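Local coordinates for protein putative ManD family dehydratase (Pantoea ananatis, PDB 3T6C) that dehydrates D-gluconate to 2-dehydro-3-deoxy-D-gluconate with low activity in vitro, using one magnesium ion per subunit, and shows no detectable activity in vitro with 70 other acid sugars tested, at residues A[49-60]-A[116-127]; A[355-366]-A[398-408]. All blocks are in the same frame, centred on the assembly; numbering follows the deposited sequence.

Contact 1: residues A[49-60]-A[116-127]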
loop_
_atom_site.group_PDB
_atom_site.type_symbol
_atom_site.label_atom_id
_atom_site.label_comp_id
_atom_site.label_asym_id
_atom_site.label_seq_id
_atom_site.Cartn_x
_atom_site.Cartn_y
_atom_site.Cartn_z
ATOM N N ILE A 49 48.841 -2.159 -5.765
ATOM C CA ILE A 49 48.814 -2.696 -7.113
ATOM C C ILE A 49 49.918 -2.030 -7.952
ATOM O O ILE A 49 49.913 -0.820 -8.117
ATOM C CB ILE A 49 47.465 -2.442 -7.797
ATOM C CG1 ILE A 49 46.346 -3.170 -7.046
ATOM C CG2 ILE A 49 47.557 -2.890 -9.282
ATOM C CD1 ILE A 49 44.977 -3.010 -7.708
ATOM N N GLU A 50 50.877 -2.822 -8.429
ATOM C CA GLU A 50 51.956 -2.314 -9.285
ATOM C C GLU A 50 51.590 -2.452 -10.742
ATOM O O GLU A 50 50.866 -3.365 -11.139
ATOM C CB GLU A 50 53.275 -3.032 -9.012
ATOM C CG GLU A 50 53.705 -2.794 -7.608
ATOM C CD GLU A 50 55.154 -3.091 -7.366
ATOM O OE1 GLU A 50 55.743 -3.933 -8.088
ATOM O OE2 GLU A 50 55.702 -2.458 -6.455
ATOM N N THR A 51 52.055 -1.488 -11.537
ATOM C CA THR A 51 51.909 -1.557 -13.000
ATOM C C THR A 51 53.265 -1.700 -13.695
ATOM O O THR A 51 54.338 -1.733 -13.061
ATOM C CB THR A 51 51.231 -0.335 -13.562
ATOM O OG1 THR A 51 52.135 0.790 -13.525
ATOM C CG2 THR A 51 49.988 0.029 -12.723
ATOM N N ASN A 52 53.217 -1.726 -15.012
ATOM C CA ASN A 52 54.448 -1.814 -15.787
ATOM C C ASN A 52 55.177 -0.498 -15.917
ATOM O O ASN A 52 56.303 -0.475 -16.436
ATOM C CB ASN A 52 54.165 -2.368 -17.181
ATOM C CG ASN A 52 53.167 -1.534 -17.918
ATOM O OD1 ASN A 52 52.123 -1.176 -17.369
ATOM N ND2 ASN A 52 53.478 -1.184 -19.165
ATOM N N GLU A 53 54.574 0.588 -15.450
ATOM C CA GLU A 53 55.239 1.895 -15.548
ATOM C C GLU A 53 56.003 2.102 -14.266
ATOM O O GLU A 53 55.410 2.114 -13.194
ATOM C CB GLU A 53 54.220 3.013 -15.752
ATOM C CG GLU A 53 54.843 4.375 -15.606
ATOM C CD GLU A 53 53.988 5.516 -16.158
ATOM O OE1 GLU A 53 53.282 5.319 -17.178
ATOM O OE2 GLU A 53 54.039 6.624 -15.563
ATOM N N PRO A 54 57.334 2.243 -14.369
ATOM C CA PRO A 54 58.112 2.398 -13.142
ATOM C C PRO A 54 57.571 3.543 -12.302
ATOM O O PRO A 54 57.316 4.661 -12.764
ATOM C CB PRO A 54 59.524 2.722 -13.642
ATOM C CG PRO A 54 59.552 2.217 -15.075
ATOM C CD PRO A 54 58.151 2.356 -15.593
ATOM N N GLY A 55 57.385 3.230 -11.040
ATOM C CA GLY A 55 56.931 4.194 -10.074
ATOM C C GLY A 55 55.442 4.480 -10.001
ATOM O O GLY A 55 55.042 5.210 -9.108
ATOM N N LEU A 56 54.643 3.945 -10.930
ATOM C CA LEU A 56 53.196 4.171 -10.952
ATOM C C LEU A 56 52.549 2.950 -10.305
ATOM O O LEU A 56 52.623 1.825 -10.836
ATOM C CB LEU A 56 52.691 4.329 -12.368
ATOM C CG LEU A 56 51.178 4.370 -12.561
ATOM C CD1 LEU A 56 50.486 5.410 -11.689
ATOM C CD2 LEU A 56 50.836 4.652 -14.007
ATOM N N TYR A 57 51.952 3.153 -9.136
ATOM C CA TYR A 57 51.274 2.057 -8.425
ATOM C C TYR A 57 50.075 2.665 -7.726
ATOM O O TYR A 57 49.943 3.887 -7.616
ATOM C CB TYR A 57 52.175 1.382 -7.408
ATOM C CG TYR A 57 52.861 2.330 -6.419
ATOM C CD1 TYR A 57 52.195 2.799 -5.292
ATOM C CD2 TYR A 57 54.129 2.807 -6.686
ATOM C CE1 TYR A 57 52.807 3.681 -4.406
ATOM C CE2 TYR A 57 54.766 3.680 -5.798
ATOM C CZ TYR A 57 54.073 4.120 -4.667
ATOM O OH TYR A 57 54.684 4.991 -3.795
ATOM N N GLY A 58 49.100 1.823 -7.409
ATOM C CA GLY A 58 47.951 2.278 -6.629
ATOM C C GLY A 58 47.904 1.708 -5.213
ATOM O O GLY A 58 48.257 0.549 -5.017
ATOM N N LEU A 59 47.265 2.428 -4.306
ATOM C CA LEU A 59 47.038 1.940 -2.959
ATOM C C LEU A 59 45.553 1.949 -2.634
ATOM O O LEU A 59 44.798 2.856 -3.027
ATOM C CB LEU A 59 47.753 2.841 -1.939
ATOM C CG LEU A 59 49.286 2.914 -2.103
ATOM C CD1 LEU A 59 49.821 3.976 -1.096
ATOM C CD2 LEU A 59 49.940 1.556 -1.879
ATOM N N GLY A 60 45.130 0.965 -1.859
ATOM C CA GLY A 60 43.736 0.862 -1.439
ATOM C C GLY A 60 43.593 0.310 -0.036
ATOM O O GLY A 60 44.521 -0.313 0.509
ATOM N N GLY A 116 39.995 -3.019 -1.596
ATOM C CA GLY A 116 41.417 -2.757 -1.636
ATOM C C GLY A 116 41.847 -2.619 -3.098
ATOM O O GLY A 116 42.640 -1.712 -3.447
ATOM N N ILE A 117 41.303 -3.497 -3.941
ATOM C CA ILE A 117 41.552 -3.451 -5.384
ATOM C C ILE A 117 41.002 -2.178 -6.001
ATOM O O ILE A 117 41.713 -1.456 -6.685
ATOM C CB ILE A 117 40.922 -4.673 -6.095
ATOM C CG1 ILE A 117 41.580 -5.984 -5.620
ATOM C CG2 ILE A 117 41.059 -4.544 -7.598
ATOM C CD1 ILE A 117 43.069 -5.916 -5.518
ATOM N N ASP A 118 39.725 -1.910 -5.744
ATOM C CA ASP A 118 39.032 -0.786 -6.370
ATOM C C ASP A 118 39.675 0.578 -6.044
ATOM O O ASP A 118 39.895 1.406 -6.934
ATOM C CB ASP A 118 37.557 -0.786 -5.966
ATOM C CG ASP A 118 36.779 0.322 -6.641
ATOM O OD1 ASP A 118 36.485 0.187 -7.877
ATOM O OD2 ASP A 118 36.471 1.315 -5.932
ATOM N N MET A 119 39.976 0.805 -4.763
ATOM C CA MET A 119 40.605 2.086 -4.370
ATOM C C MET A 119 41.959 2.224 -5.085
ATOM O O MET A 119 42.324 3.319 -5.549
ATOM C CB MET A 119 40.778 2.188 -2.834
ATOM C CG MET A 119 39.498 2.317 -2.090
ATOM S SD MET A 119 39.932 2.776 -0.409
ATOM C CE MET A 119 38.319 2.602 0.367
ATOM N N ALA A 120 42.741 1.131 -5.142
ATOM C CA ALA A 120 44.053 1.205 -5.798
ATOM C C ALA A 120 43.899 1.501 -7.276
ATOM O O ALA A 120 44.726 2.216 -7.860
ATOM C CB ALA A 120 44.803 -0.090 -5.609
ATOM N N LEU A 121 42.860 0.995 -7.906
ATOM C CA LEU A 121 42.667 1.325 -9.323
ATOM C C LEU A 121 42.261 2.788 -9.528
ATOM O O LEU A 121 42.734 3.411 -10.502
ATOM C CB LEU A 121 41.598 0.408 -9.955
ATOM C CG LEU A 121 42.036 -1.042 -9.986
ATOM C CD1 LEU A 121 40.898 -1.942 -10.471
ATOM C CD2 LEU A 121 43.281 -1.255 -10.887
ATOM N N TRP A 122 41.436 3.337 -8.632
ATOM C CA TRP A 122 41.145 4.754 -8.696
ATOM C C TRP A 122 42.409 5.590 -8.456
ATOM O O TRP A 122 42.565 6.641 -9.107
ATOM C CB TRP A 122 40.059 5.116 -7.673
ATOM C CG TRP A 122 38.688 4.929 -8.245
ATOM C CD1 TRP A 122 37.812 3.911 -7.945
ATOM C CD2 TRP A 122 38.051 5.717 -9.266
ATOM N NE1 TRP A 122 36.649 4.043 -8.699
ATOM C CE2 TRP A 122 36.768 5.142 -9.501
ATOM C CE3 TRP A 122 38.435 6.863 -10.006
ATOM C CZ2 TRP A 122 35.866 5.663 -10.431
ATOM C CZ3 TRP A 122 37.530 7.394 -10.940
ATOM C CH2 TRP A 122 36.257 6.787 -11.145
ATOM N N ASP A 123 43.270 5.166 -7.508
ATOM C CA ASP A 123 44.560 5.831 -7.246
ATOM C C ASP A 123 45.404 5.868 -8.522
ATOM O O ASP A 123 45.933 6.911 -8.892
ATOM C CB ASP A 123 45.270 5.070 -6.132
ATOM C CG ASP A 123 46.442 5.838 -5.547
ATOM O OD1 ASP A 123 46.440 7.100 -5.557
ATOM O OD2 ASP A 123 47.381 5.161 -5.076
ATOM N N ILE A 124 45.486 4.729 -9.208
ATOM C CA ILE A 124 46.222 4.646 -10.467
ATOM C C ILE A 124 45.591 5.586 -11.520
ATOM O O ILE A 124 46.297 6.258 -12.248
ATOM C CB ILE A 124 46.211 3.200 -10.986
ATOM C CG1 ILE A 124 47.224 2.382 -10.137
ATOM C CG2 ILE A 124 46.604 3.157 -12.478
ATOM C CD1 ILE A 124 47.147 0.874 -10.265
ATOM N N LYS A 125 44.265 5.593 -11.630
ATOM C CA LYS A 125 43.582 6.463 -12.608
ATOM C C LYS A 125 43.918 7.925 -12.365
ATOM O O LYS A 125 44.224 8.666 -13.304
ATOM C CB LYS A 125 42.073 6.229 -12.522
ATOM C CG LYS A 125 41.220 7.049 -13.559
ATOM C CD LYS A 125 41.269 6.450 -15.001
ATOM C CE LYS A 125 40.674 5.035 -15.063
ATOM N NZ LYS A 125 40.245 4.733 -16.444
ATOM N N GLY A 126 43.905 8.351 -11.110
ATOM C CA GLY A 126 44.258 9.755 -10.838
ATOM C C GLY A 126 45.732 10.011 -11.143
ATOM O O GLY A 126 46.086 11.051 -11.693
ATOM N N LYS A 127 46.616 9.076 -10.809
ATOM C CA LYS A 127 47.996 9.299 -11.118
ATOM C C LYS A 127 48.235 9.350 -12.636
ATOM O O LYS A 127 49.031 10.166 -13.104
ATOM C CB LYS A 127 48.876 8.244 -10.458
ATOM C CG LYS A 127 48.955 8.410 -8.923
ATOM C CD LYS A 127 49.542 7.124 -8.284
ATOM C CE LYS A 127 49.742 7.359 -6.781
ATOM N NZ LYS A 127 50.336 6.140 -6.085
HETATM O O HOH W 1 52.673 5.929 -7.814
#
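I49 sends its CD1 methyl down onto the helix 116-127, where it meets the methyl of A120 (CD1 to CB, 3.6 Å) and also touches the carbonyl O of I117 and CD2 of L121. With CG1 anti to its carbonyl carbon (chi1 -63°), the long branch is left to lie over A120, while CG2 faces CD1 of I124, whose side chain crosses that of I49 at about a right angle. T51 offers its CG2 tip to tip to the same I124 methyl. Its OG1 serves the hairpin instead, accepting from the backbone N of E53 in an ST turn and donating to the carbonyl of L56. After the type II turn at 53-56, for which G55 supplies the positive phi, L56 slides CD1 past the K127 chain in the opposite direction, tight against CB at 3.5 Å. The CB of Y57 points away from the helix and its OH is bonded to D409, yet its carbonyl O receives K127 NZ at 2.8 Å, the donor tilted 32° from the carbonyl plane. The extended lysine also makes an off-centre cation-pi contact with the Y57 ring, a salt bridge to D123 OD2 whose hydrogen bond is weak, and a bond to a water shared with G55 O and Y57 N. G58, lacking a side chain, lets its CA come 3.5 Å from A120 O in a CA-H...O contact. The N-H of L59 uses the anti lone pair of D123 OD2 (N to OD2 2.8 Å). G60 repeats the close approach, its CA 3.4 Å from G116 O. Glycine and alanine thus let helix 108-129 lie on the three-stranded antiparallel sheet, at 5.4 Å between short-segment axes for strand 57-60, in the N-terminal alpha+beta capping domain of the enolase superfamily.

Contact 2: residues A[355-366]-A[398-408]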
loop_
_atom_site.group_PDB
_atom_site.type_symbol
_atom_site.label_atom_id
_atom_site.label_comp_id
_atom_site.label_asym_id
_atom_site.label_seq_id
_atom_site.Cartn_x
_atom_site.Cartn_y
_atom_site.Cartn_z
ATOM N N PRO A 355 44.845 5.209 6.615
ATOM C CA PRO A 355 44.802 6.556 6.069
ATOM C C PRO A 355 44.411 6.609 4.573
ATOM O O PRO A 355 43.924 7.647 4.135
ATOM C CB PRO A 355 46.245 7.022 6.223
ATOM C CG PRO A 355 46.652 6.387 7.548
ATOM C CD PRO A 355 46.057 4.972 7.425
ATOM N N ILE A 356 44.648 5.534 3.823
ATOM C CA ILE A 356 44.165 5.409 2.440
ATOM C C ILE A 356 42.635 5.503 2.385
ATOM O O ILE A 356 42.094 6.278 1.562
ATOM C CB ILE A 356 44.651 4.104 1.826
ATOM C CG1 ILE A 356 46.160 4.043 1.862
ATOM C CG2 ILE A 356 44.144 3.968 0.362
ATOM C CD1 ILE A 356 46.700 2.602 1.720
ATOM N N GLY A 357 41.956 4.768 3.285
ATOM C CA GLY A 357 40.494 4.790 3.406
ATOM C C GLY A 357 39.995 6.159 3.864
ATOM O O GLY A 357 38.982 6.652 3.361
ATOM N N VAL A 358 40.739 6.787 4.774
ATOM C CA VAL A 358 40.383 8.147 5.206
ATOM C C VAL A 358 40.420 9.101 4.029
ATOM O O VAL A 358 39.498 9.916 3.839
ATOM C CB VAL A 358 41.343 8.633 6.295
ATOM C CG1 VAL A 358 41.105 10.124 6.610
ATOM C CG2 VAL A 358 41.116 7.786 7.524
ATOM N N CYS A 359 41.465 9.006 3.203
ATOM C CA CYS A 359 41.547 9.854 1.996
ATOM C C CYS A 359 40.433 9.548 1.004
ATOM O O CYS A 359 39.824 10.466 0.463
ATOM C CB CYS A 359 42.915 9.699 1.308
ATOM S SG CYS A 359 44.268 10.457 2.237
ATOM N N ALA A 360 40.100 8.266 0.792
ATOM C CA ALA A 360 38.992 7.939 -0.094
ATOM C C ALA A 360 37.681 8.545 0.402
ATOM O O ALA A 360 36.966 9.164 -0.382
ATOM C CB ALA A 360 38.839 6.437 -0.129
ATOM N N ASN A 361 37.405 8.411 1.713
ATOM C CA ASN A 361 36.193 9.045 2.273
ATOM C C ASN A 361 36.181 10.522 1.918
ATOM O O ASN A 361 35.152 11.082 1.513
ATOM C CB ASN A 361 36.138 8.984 3.793
ATOM C CG ASN A 361 35.881 7.613 4.334
ATOM O OD1 ASN A 361 35.370 6.717 3.653
ATOM N ND2 ASN A 361 36.148 7.464 5.649
ATOM N N MET A 362 37.331 11.178 2.102
ATOM C CA MET A 362 37.370 12.625 1.969
ATOM C C MET A 362 37.299 13.082 0.496
ATOM O O MET A 362 36.789 14.172 0.232
ATOM C CB MET A 362 38.615 13.191 2.670
ATOM C CG MET A 362 38.383 13.145 4.178
ATOM S SD MET A 362 39.751 13.845 5.053
ATOM C CE MET A 362 39.183 13.592 6.761
ATOM N N HIS A 363 37.835 12.271 -0.436
ATOM C CA HIS A 363 37.704 12.589 -1.855
ATOM C C HIS A 363 36.249 12.486 -2.306
ATOM O O HIS A 363 35.784 13.339 -3.064
ATOM C CB HIS A 363 38.615 11.717 -2.690
ATOM C CG HIS A 363 40.045 12.167 -2.669
ATOM N ND1 HIS A 363 40.791 12.343 -3.821
ATOM C CD2 HIS A 363 40.867 12.474 -1.637
ATOM C CE1 HIS A 363 42.018 12.728 -3.498
ATOM N NE2 HIS A 363 42.098 12.803 -2.178
ATOM N N LEU A 364 35.539 11.473 -1.828
ATOM C CA LEU A 364 34.074 11.420 -2.012
ATOM C C LEU A 364 33.417 12.623 -1.359
ATOM O O LEU A 364 32.570 13.282 -1.986
ATOM C CB LEU A 364 33.497 10.130 -1.425
ATOM C CG LEU A 364 33.780 8.877 -2.287
ATOM C CD1 LEU A 364 33.839 7.657 -1.348
ATOM C CD2 LEU A 364 32.685 8.721 -3.327
ATOM N N ASP A 365 33.768 12.908 -0.109
ATOM C CA ASP A 365 33.178 14.048 0.578
ATOM C C ASP A 365 33.338 15.349 -0.180
ATOM O O ASP A 365 32.385 16.129 -0.259
ATOM C CB ASP A 365 33.851 14.261 1.938
ATOM C CG ASP A 365 33.568 13.166 2.949
ATOM O OD1 ASP A 365 32.571 12.417 2.852
ATOM O OD2 ASP A 365 34.390 13.097 3.918
ATOM N N LEU A 366 34.538 15.617 -0.721
ATOM C CA LEU A 366 34.742 16.853 -1.480
ATOM C C LEU A 366 33.876 16.956 -2.734
ATOM O O LEU A 366 33.489 18.098 -3.102
ATOM C CB LEU A 366 36.214 17.003 -1.860
ATOM C CG LEU A 366 37.101 17.373 -0.691
ATOM C CD1 LEU A 366 38.555 17.282 -1.158
ATOM C CD2 LEU A 366 36.817 18.829 -0.276
ATOM N N ALA A 398 38.928 19.221 7.791
ATOM C CA ALA A 398 40.063 18.553 7.182
ATOM C C ALA A 398 40.370 19.127 5.810
ATOM O O ALA A 398 39.466 19.477 5.017
ATOM C CB ALA A 398 39.819 17.053 7.055
ATOM N N TYR A 399 41.663 19.229 5.549
ATOM C CA TYR A 399 42.163 19.760 4.276
ATOM C C TYR A 399 43.001 18.681 3.589
ATOM O O TYR A 399 44.119 18.364 4.022
ATOM C CB TYR A 399 42.985 21.014 4.583
ATOM C CG TYR A 399 42.098 22.092 5.186
ATOM C CD1 TYR A 399 41.279 22.864 4.388
ATOM C CD2 TYR A 399 42.024 22.278 6.563
ATOM C CE1 TYR A 399 40.440 23.821 4.944
ATOM C CE2 TYR A 399 41.198 23.228 7.136
ATOM C CZ TYR A 399 40.396 23.975 6.303
ATOM O OH TYR A 399 39.608 24.950 6.862
ATOM N N VAL A 400 42.483 18.123 2.507
ATOM C CA VAL A 400 43.234 17.084 1.780
ATOM C C VAL A 400 44.238 17.759 0.859
ATOM O O VAL A 400 43.987 18.871 0.367
ATOM C CB VAL A 400 42.325 16.086 0.972
ATOM C CG1 VAL A 400 41.278 15.469 1.919
ATOM C CG2 VAL A 400 41.666 16.754 -0.161
ATOM N N ASN A 401 45.359 17.088 0.611
ATOM C CA ASN A 401 46.281 17.668 -0.341
ATOM C C ASN A 401 45.762 17.534 -1.765
ATOM O O ASN A 401 44.761 16.839 -2.055
ATOM C CB ASN A 401 47.683 17.052 -0.216
ATOM C CG ASN A 401 47.723 15.590 -0.608
ATOM O OD1 ASN A 401 47.411 15.222 -1.739
ATOM N ND2 ASN A 401 48.135 14.751 0.328
ATOM N N ASP A 402 46.491 18.188 -2.672
ATOM C CA ASP A 402 46.147 18.227 -4.095
ATOM C C ASP A 402 46.926 17.269 -5.012
ATOM O O ASP A 402 46.988 17.527 -6.223
ATOM C CB ASP A 402 46.023 19.660 -4.673
ATOM C CG ASP A 402 47.334 20.357 -4.740
ATOM O OD1 ASP A 402 48.353 19.737 -4.387
ATOM O OD2 ASP A 402 47.337 21.539 -5.155
ATOM N N LYS A 403 47.655 16.316 -4.420
ATOM C CA LYS A 403 48.518 15.417 -5.199
ATOM C C LYS A 403 47.629 14.446 -5.988
ATOM O O LYS A 403 46.479 14.166 -5.613
ATOM C CB LYS A 403 49.426 14.642 -4.262
ATOM C CG LYS A 403 50.422 15.519 -3.463
ATOM C CD LYS A 403 51.470 14.650 -2.641
ATOM C CE LYS A 403 50.818 13.584 -1.682
ATOM N NZ LYS A 403 51.685 12.437 -1.136
ATOM N N PRO A 404 48.165 13.858 -7.048
ATOM C CA PRO A 404 47.324 12.976 -7.887
ATOM C C PRO A 404 46.923 11.703 -7.186
ATOM O O PRO A 404 47.519 11.232 -6.191
ATOM C CB PRO A 404 48.243 12.616 -9.065
ATOM C CG PRO A 404 49.263 13.789 -9.114
ATOM C CD PRO A 404 49.490 14.113 -7.642
ATOM N N GLY A 405 45.869 11.137 -7.714
ATOM C CA GLY A 405 45.329 9.916 -7.131
ATOM C C GLY A 405 44.682 10.198 -5.784
ATOM O O GLY A 405 43.995 11.229 -5.616
ATOM N N LEU A 406 44.895 9.306 -4.820
ATOM C CA LEU A 406 44.368 9.554 -3.480
ATOM C C LEU A 406 45.298 10.441 -2.626
ATOM O O LEU A 406 44.981 10.739 -1.456
ATOM C CB LEU A 406 44.021 8.236 -2.774
ATOM C CG LEU A 406 42.785 7.521 -3.360
ATOM C CD1 LEU A 406 42.674 6.112 -2.725
ATOM C CD2 LEU A 406 41.539 8.334 -3.035
ATOM N N GLY A 407 46.406 10.902 -3.230
ATOM C CA GLY A 407 47.336 11.796 -2.550
ATOM C C GLY A 407 48.016 11.203 -1.315
ATOM O O GLY A 407 48.434 11.936 -0.407
ATOM N N ILE A 408 48.142 9.876 -1.294
ATOM C CA ILE A 408 48.560 9.125 -0.105
ATOM C C ILE A 408 49.595 8.100 -0.537
ATOM O O ILE A 408 49.549 7.551 -1.651
ATOM C CB ILE A 408 47.300 8.411 0.536
ATOM C CG1 ILE A 408 47.597 7.914 1.956
ATOM C CG2 ILE A 408 46.785 7.217 -0.333
ATOM C CD1 ILE A 408 47.951 9.039 2.872
HETATM O O HOH W 2 44.578 13.325 -0.645
#
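The imidazole of H363 has L406 CD2 over one face, a CH-pi contact 4.2 Å from the ring centroid and only 13° off the normal, though displaced toward the rim. At the edge, in the ring plane, sits a water 3.0 Å from NE2, which also donates to L406 O and so joins the histidine to the loop through one bridging molecule. The carbonyl O of G405 approaches the ring obliquely, nearest CE1. The Y134 ring also meets that of H363, their planes at about 55°. The other ring nitrogen, ND1, is bonded to the backbone N of Y134, so both nitrogens have partners, which suits a buried histidine. L406 places CD1 against I356 CG2, the two side chains crossing at about a right angle, and lays CD2 beside the backbone of A360, where a small residue leaves room for it. I356 CG1 also meets I408 CG2 at 3.9 Å. C359 is slim enough to admit the loop: its CB lies 3.6 Å from L406 O, and its SG touches I408 CD1. Toward the C-terminal end of the helix, M362 runs extended to reach the CB of A398 with CE (3.5 Å), while its CB packs on V400 CG1. The other V400 branch, CG2, meets L366 CD1 tip to tip at a tight 3.3 Å. Beyond the helix face, N401 folds the loop upon itself: OD1 accepts from K403 N in an Asx turn, and ND2 bonds G407 O at a nearly straight 174°. The join is therefore mainly apolar between the two segments, with polarity gathered round the nitrogens of H363, where the water and the Y134 backbone would be expected to fix the rotation of the ring.

How the contacts relate
From the N terminus, contact 1 closes first: the hairpin 49-60 is met by helix 116-127 after an intervening, mostly helical section of 55 residues. Contact 2 opens only later, when helix 355-366 is met by 398-408 across a shorter loop, so the two loops follow in series and neither nest nor cross. Contact 1 lies within the N-terminal domain, contact 2 within the C-terminal barrel domain. They nevertheless touch in space, their centres 14 Å apart. D123 OD1 probably accepts a hydrogen bond from L406 N at 2.8 Å, and I356 CG2 packs 3.6 Å from G60 CA, joining the capping domain to the barrel.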